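Local coordinates for protein chorismate synthase (Aquifex aeolicus, PDB 1Q1L) that probably catalyses the last step of the shikimate pathway, the reduced-FMN-dependent elimination of phosphate from 5-enolpyruvylshikimate-3-phosphate that yields chorismate, at residues 16-21 against 133-138. Residues are numbered along the deposited sequence; the frame is centred on the assembly and turned at random.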
ATOM      1  N   GLU A  16       8.858  -8.474  21.541  1.00 44.23           N
ATOM      2  CA  GLU A  16       8.802  -7.590  22.701  1.00 47.05           C
ATOM      3  C   GLU A  16      10.211  -7.540  23.292  1.00 47.19           C
ATOM      4  O   GLU A  16      11.012  -8.448  23.068  1.00 47.16           O
ATOM      5  CB  GLU A  16       7.832  -8.107  23.769  1.00 49.63           C
ATOM      6  CG  GLU A  16       6.806  -9.144  23.325  1.00 54.33           C
ATOM      7  CD  GLU A  16       5.961  -8.717  22.137  1.00 55.25           C
ATOM      8  OE1 GLU A  16       5.534  -7.544  22.077  1.00 58.37           O
ATOM      9  OE2 GLU A  16       5.707  -9.575  21.267  1.00 55.76           O
ATOM     10  N   SER A  17      10.510  -6.487  24.047  1.00 46.43           N
ATOM     11  CA  SER A  17      11.832  -6.337  24.645  1.00 50.14           C
ATOM     12  C   SER A  17      12.208  -7.511  25.545  1.00 51.33           C
ATOM     13  O   SER A  17      13.364  -7.934  25.575  1.00 51.58           O
ATOM     14  CB  SER A  17      11.912  -5.021  25.423  1.00 50.22           C
ATOM     15  OG  SER A  17      10.726  -4.790  26.164  1.00 53.01           O
ATOM     16  N   HIS A  18      11.233  -8.044  26.273  1.00 52.46           N
ATOM     17  CA  HIS A  18      11.490  -9.180  27.147  1.00 54.33           C
ATOM     18  C   HIS A  18      10.707 -10.399  26.686  1.00 53.35           C
ATOM     19  O   HIS A  18       9.819 -10.894  27.380  1.00 54.91           O
ATOM     20  CB  HIS A  18      11.143  -8.832  28.598  1.00 56.74           C
ATOM     21  CG  HIS A  18      11.995  -7.742  29.171  1.00 59.90           C
ATOM     22  ND1 HIS A  18      11.712  -6.404  28.994  1.00 62.25           N
ATOM     23  CD2 HIS A  18      13.157  -7.792  29.865  1.00 61.48           C
ATOM     24  CE1 HIS A  18      12.662  -5.677  29.555  1.00 63.00           C
ATOM     25  NE2 HIS A  18      13.552  -6.495  30.090  1.00 63.83           N
ATOM     26  N   GLY A  19      11.045 -10.868  25.494  1.00 51.04           N
ATOM     27  CA  GLY A  19      10.392 -12.030  24.932  1.00 46.76           C
ATOM     28  C   GLY A  19      11.473 -12.910  24.358  1.00 44.77           C
ATOM     29  O   GLY A  19      12.655 -12.631  24.541  1.00 43.71           O
ATOM     30  N   LYS A  20      11.084 -13.970  23.661  1.00 43.72           N
ATOM     31  CA  LYS A  20      12.058 -14.874  23.075  1.00 43.38           C
ATOM     32  C   LYS A  20      13.050 -14.113  22.201  1.00 42.70           C
ATOM     33  O   LYS A  20      14.255 -14.356  22.264  1.00 42.29           O
ATOM     34  CB  LYS A  20      11.343 -15.946  22.257  1.00 44.36           C
ATOM     35  CG  LYS A  20      10.308 -16.723  23.066  1.00 48.12           C
ATOM     36  CD  LYS A  20       9.644 -17.804  22.230  1.00 48.21           C
ATOM     37  CE  LYS A  20       8.623 -18.584  23.044  1.00 49.52           C
ATOM     38  NZ  LYS A  20       8.066 -19.713  22.250  1.00 51.33           N
ATOM     39  N   GLY A  21      12.548 -13.183  21.394  1.00 40.54           N
ATOM     40  CA  GLY A  21      13.436 -12.423  20.531  1.00 39.40           C
ATOM     41  C   GLY A  21      12.725 -11.488  19.572  1.00 37.07           C
ATOM     42  O   GLY A  21      11.526 -11.251  19.688  1.00 35.95           O
ATOM     43  N   ILE A 133       2.769  -2.693  26.526  1.00 78.30           N
ATOM     44  CA  ILE A 133       2.956  -1.598  25.583  1.00 78.02           C
ATOM     45  C   ILE A 133       4.436  -1.247  25.455  1.00 78.02           C
ATOM     46  O   ILE A 133       4.970  -1.168  24.347  1.00 77.68           O
ATOM     47  CB  ILE A 133       2.177  -0.330  26.024  1.00 77.43           C
ATOM     48  CG1 ILE A 133       0.668  -0.591  25.963  1.00 76.63           C
ATOM     49  CG2 ILE A 133       2.554   0.854  25.136  1.00 77.14           C
ATOM     50  CD1 ILE A 133       0.148  -0.915  24.575  1.00 74.05           C
ATOM     51  N   LEU A 134       5.095  -1.045  26.592  1.00 77.80           N
ATOM     52  CA  LEU A 134       6.511  -0.696  26.594  1.00 77.86           C
ATOM     53  C   LEU A 134       7.374  -1.839  26.050  1.00 77.19           C
ATOM     54  O   LEU A 134       8.378  -1.596  25.376  1.00 77.24           O
ATOM     55  CB  LEU A 134       6.955  -0.319  28.012  1.00 78.50           C
ATOM     56  CG  LEU A 134       8.281   0.439  28.132  1.00 79.41           C
ATOM     57  CD1 LEU A 134       8.228   1.709  27.289  1.00 79.51           C
ATOM     58  CD2 LEU A 134       8.546   0.784  29.590  1.00 79.54           C
ATOM     59  N   GLU A 135       6.981  -3.078  26.340  1.00 76.45           N
ATOM     60  CA  GLU A 135       7.711  -4.255  25.864  1.00 75.52           C
ATOM     61  C   GLU A 135       7.979  -4.156  24.364  1.00 74.56           C
ATOM     62  O   GLU A 135       9.097  -4.388  23.904  1.00 74.18           O
ATOM     63  CB  GLU A 135       6.907  -5.534  26.137  1.00 75.82           C
ATOM     64  CG  GLU A 135       6.985  -6.070  27.557  1.00 76.51           C
ATOM     65  CD  GLU A 135       8.306  -6.748  27.856  1.00 77.68           C
ATOM     66  OE1 GLU A 135       8.709  -7.632  27.070  1.00 77.21           O
ATOM     67  OE2 GLU A 135       8.936  -6.403  28.880  1.00 78.43           O
ATOM     68  N   ARG A 136       6.942  -3.807  23.608  1.00 73.68           N
ATOM     69  CA  ARG A 136       7.040  -3.681  22.158  1.00 72.24           C
ATOM     70  C   ARG A 136       7.518  -2.301  21.705  1.00 72.07           C
ATOM     71  O   ARG A 136       8.180  -2.173  20.673  1.00 71.98           O
ATOM     72  CB  ARG A 136       5.677  -3.988  21.521  1.00 71.34           C
ATOM     73  CG  ARG A 136       5.575  -3.636  20.041  1.00 69.69           C
ATOM     74  CD  ARG A 136       6.627  -4.365  19.224  1.00 68.63           C
ATOM     75  NE  ARG A 136       6.579  -3.995  17.810  1.00 66.98           N
ATOM     76  CZ  ARG A 136       7.472  -4.386  16.907  1.00 64.84           C
ATOM     77  NH1 ARG A 136       8.486  -5.163  17.267  1.00 63.85           N
ATOM     78  NH2 ARG A 136       7.356  -3.998  15.645  1.00 62.84           N
ATOM     79  N   ALA A 137       7.184  -1.275  22.482  1.00 70.62           N
ATOM     80  CA  ALA A 137       7.560   0.096  22.151  1.00 69.28           C
ATOM     81  C   ALA A 137       9.045   0.378  22.345  1.00 67.56           C
ATOM     82  O   ALA A 137       9.664   1.067  21.532  1.00 66.36           O
ATOM     83  CB  ALA A 137       6.735   1.078  22.988  1.00 69.63           C
ATOM     84  N   SER A 138       9.602  -0.157  23.426  1.00 65.94           N
ATOM     85  CA  SER A 138      11.008   0.049  23.758  1.00 64.87           C
ATOM     86  C   SER A 138      11.954   0.070  22.563  1.00 63.10           C
ATOM     87  O   SER A 138      11.732  -0.617  21.562  1.00 63.60           O
ATOM     88  CB  SER A 138      11.469  -1.012  24.757  1.00 64.57           C
ATOM     89  OG  SER A 138      10.906  -0.769  26.036  1.00 68.02           O
TER
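Glu135 meets the loop at Ser17 and His18 with both its backbone carbonyl and its carboxylate, a worked example of one helical residue gripping a loop at two levels. At the backbone level, Glu135 O accepts Ser17 OG at 2.8 Å, in the carbonyl plane and on a lone pair; Ser17 N also approaches, from above that plane, though its 2.5 Å is doubtfully short. The serine hydroxyl gets there because chi1 (42°) sets OG between its own N and carbonyl carbon. Farther out, the Glu135 chain, bent at chi2 (-75°), crosses the His18 side chain at about a right angle. Glu135 OE1 takes the His18 N-H at 2.7 Å on its syn side, somewhat out of the carboxylate plane, while Glu135 OE2 lies at the imidazole edge and receives a weak bond from His18 ND1 (2.8 Å), ring and carboxylate planes being 46° apart. Glu16 CB lies 3.4 Å from Glu135 OE1; the Glu16 carboxylate binds Gly69 N and Ser78 OG of the second subunit. Arg136 NH2 hydrogen-bonds Thr13 OG1 and Ile246 O of the third subunit. The loop, carrying the family's Gly-Glu-Ser-His-Gly signature, thus meets the C-terminal end of helix 131-137; Arg136, Ala137 and Ser138 are predicted to bind FMN. Because Glu135 OE1 also salt-bridges Arg71 of the second subunit, one carboxylate ties helix, loop and neighbour together, and that arginine probably favours its anionic form.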